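Aryl acylamidase (PDB 4YJ6) probably hydrolyses the amide bond of N-acyl arylamines, as an aryl acylamidase of the amidase signature family. Local coordinates at residues A88-W93 and S125-Q130. Numbering follows the deposited sequence.
Sequences AAKPGW and SLLLGQ
Trp93 meets the strand at residues 127-130 with the six-membered part of its indole. Trp93 CZ3 lies 3.5 Å from the carbonyl O of Gly129, which sits at the ring edge. Trp93 CH2 is 3.8 Å from Leu127 CB, an oblique approach. Trp93 CG is anti to the carbonyl carbon (chi1 -75°); the indole and the Gln130 side chain slide past each other in opposite directions, with Trp93 CE3 3.7 Å from Gln130 CG. The Gln130 amide is turned 68° from the indole plane, and Gln130 NE2 lies at the edge, in the plane of the indole, 3.5 Å from Ala88 CB, while hydrogen bonding to Pro94 O. One indole face is roofed by the Lys90 chain, whose CD lies over the ring centre, 3.4 Å above the plane. Lys90 runs on tip to tip with Leu127: Lys90 CE and Leu127 CD1 are 3.2 Å apart, closer than usual van der Waals contact. Glu55 grips both Lys90 and Trp93, through a salt bridge to Lys90 NZ and a hydrogen bond from Trp93 NE1, and Tyr50 packs edge-to-face with the indole. An alanine in place of Trp93 would probably open a gap between the Lys90 chain and Gly129 and Gln130, and leave Glu55 without its indole donor. Lys90 and Trp93 begin and end a type II beta turn, closed by a hydrogen bond from Trp93 N to Lys90 O. The arrangement is buried loop-on-strand packing, joining the loop after strand 80-84 to the central strand of a small three-stranded mixed sheet in the amidase fold.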
loop_
_atom_site.group_PDB
_atom_site.type_symbol
_atom_site.label_atom_id
_atom_site.label_comp_id
_atom_site.label_asym_id
_atom_site.label_seq_id
_atom_site.Cartn_x
_atom_site.Cartn_y
_atom_site.Cartn_z
ATOM N N ALA A 88 -6.672 8.019 -8.983
ATOM C CA ALA A 88 -6.716 7.068 -10.100
ATOM C C ALA A 88 -6.669 7.845 -11.408
ATOM O O ALA A 88 -7.383 8.829 -11.553
ATOM C CB ALA A 88 -7.993 6.243 -10.033
ATOM N N ALA A 89 -5.843 7.407 -12.354
ATOM C CA ALA A 89 -5.988 7.901 -13.725
ATOM C C ALA A 89 -5.969 6.709 -14.665
ATOM O O ALA A 89 -4.956 6.009 -14.796
ATOM C CB ALA A 89 -4.866 8.881 -14.084
ATOM N N LYS A 90 -7.103 6.466 -15.317
ATOM C CA LYS A 90 -7.156 5.439 -16.357
ATOM C C LYS A 90 -8.249 5.904 -17.306
ATOM O O LYS A 90 -9.374 6.150 -16.887
ATOM C CB LYS A 90 -7.480 4.054 -15.794
ATOM C CG LYS A 90 -7.500 3.009 -16.932
ATOM C CD LYS A 90 -7.582 1.617 -16.435
ATOM C CE LYS A 90 -7.216 0.597 -17.553
ATOM N NZ LYS A 90 -7.995 0.691 -18.829
ATOM N N PRO A 91 -7.914 6.057 -18.582
ATOM C CA PRO A 91 -8.886 6.732 -19.460
ATOM C C PRO A 91 -10.286 6.104 -19.429
ATOM O O PRO A 91 -10.428 4.879 -19.538
ATOM C CB PRO A 91 -8.223 6.629 -20.827
ATOM C CG PRO A 91 -6.743 6.724 -20.502
ATOM C CD PRO A 91 -6.606 5.869 -19.229
ATOM N N GLY A 92 -11.308 6.943 -19.223
ATOM C CA GLY A 92 -12.679 6.466 -19.153
ATOM C C GLY A 92 -13.141 5.926 -17.808
ATOM O O GLY A 92 -14.321 5.623 -17.643
ATOM N N TRP A 93 -12.237 5.825 -16.828
ATOM C CA TRP A 93 -12.601 5.278 -15.530
ATOM C C TRP A 93 -12.861 6.405 -14.527
ATOM O O TRP A 93 -12.390 7.530 -14.704
ATOM C CB TRP A 93 -11.465 4.404 -14.986
ATOM C CG TRP A 93 -11.342 3.055 -15.659
ATOM C CD1 TRP A 93 -11.635 2.733 -16.970
ATOM C CD2 TRP A 93 -10.909 1.856 -15.036
ATOM N NE1 TRP A 93 -11.393 1.379 -17.187
ATOM C CE2 TRP A 93 -10.950 0.823 -16.012
ATOM C CE3 TRP A 93 -10.479 1.548 -13.739
ATOM C CZ2 TRP A 93 -10.572 -0.490 -15.726
ATOM C CZ3 TRP A 93 -10.112 0.229 -13.446
ATOM C CH2 TRP A 93 -10.143 -0.771 -14.446
ATOM N N SER A 125 -1.687 -8.164 -17.482
ATOM C CA SER A 125 -2.563 -8.333 -16.349
ATOM C C SER A 125 -3.917 -7.723 -16.721
ATOM O O SER A 125 -3.991 -6.748 -17.491
ATOM C CB SER A 125 -1.921 -7.659 -15.099
ATOM O OG SER A 125 -2.788 -7.729 -13.976
ATOM N N LEU A 126 -4.990 -8.319 -16.208
ATOM C CA LEU A 126 -6.362 -7.896 -16.551
ATOM C C LEU A 126 -6.945 -7.072 -15.401
ATOM O O LEU A 126 -7.100 -7.582 -14.286
ATOM C CB LEU A 126 -7.219 -9.151 -16.782
ATOM C CG LEU A 126 -6.709 -9.932 -18.005
ATOM C CD1 LEU A 126 -7.312 -11.360 -18.051
ATOM C CD2 LEU A 126 -7.016 -9.142 -19.296
ATOM N N LEU A 127 -7.264 -5.814 -15.675
ATOM C CA LEU A 127 -7.796 -4.905 -14.660
ATOM C C LEU A 127 -9.303 -5.042 -14.545
ATOM O O LEU A 127 -10.045 -4.790 -15.515
ATOM C CB LEU A 127 -7.470 -3.455 -15.006
ATOM C CG LEU A 127 -5.999 -3.115 -15.174
ATOM C CD1 LEU A 127 -5.846 -1.663 -15.714
ATOM C CD2 LEU A 127 -5.351 -3.280 -13.857
ATOM N N LEU A 128 -9.768 -5.401 -13.364
ATOM C CA LEU A 128 -11.195 -5.679 -13.159
ATOM C C LEU A 128 -11.962 -4.495 -12.569
ATOM O O LEU A 128 -13.190 -4.534 -12.508
ATOM C CB LEU A 128 -11.407 -6.927 -12.260
ATOM C CG LEU A 128 -11.662 -8.139 -13.189
ATOM C CD1 LEU A 128 -10.341 -8.608 -13.773
ATOM C CD2 LEU A 128 -12.366 -9.263 -12.496
ATOM N N GLY A 129 -11.262 -3.451 -12.126
ATOM C CA GLY A 129 -11.928 -2.333 -11.455
ATOM C C GLY A 129 -11.033 -1.597 -10.468
ATOM O O GLY A 129 -9.810 -1.677 -10.584
ATOM N N GLN A 130 -11.649 -0.887 -9.516
ATOM C CA GLN A 130 -10.913 -0.065 -8.534
ATOM C C GLN A 130 -11.319 -0.418 -7.124
ATOM O O GLN A 130 -12.455 -0.846 -6.891
ATOM C CB GLN A 130 -11.232 1.413 -8.723
ATOM C CG GLN A 130 -10.894 1.946 -10.114
ATOM C CD GLN A 130 -11.327 3.388 -10.276
ATOM O OE1 GLN A 130 -12.354 3.794 -9.716
ATOM N NE2 GLN A 130 -10.584 4.162 -11.067
#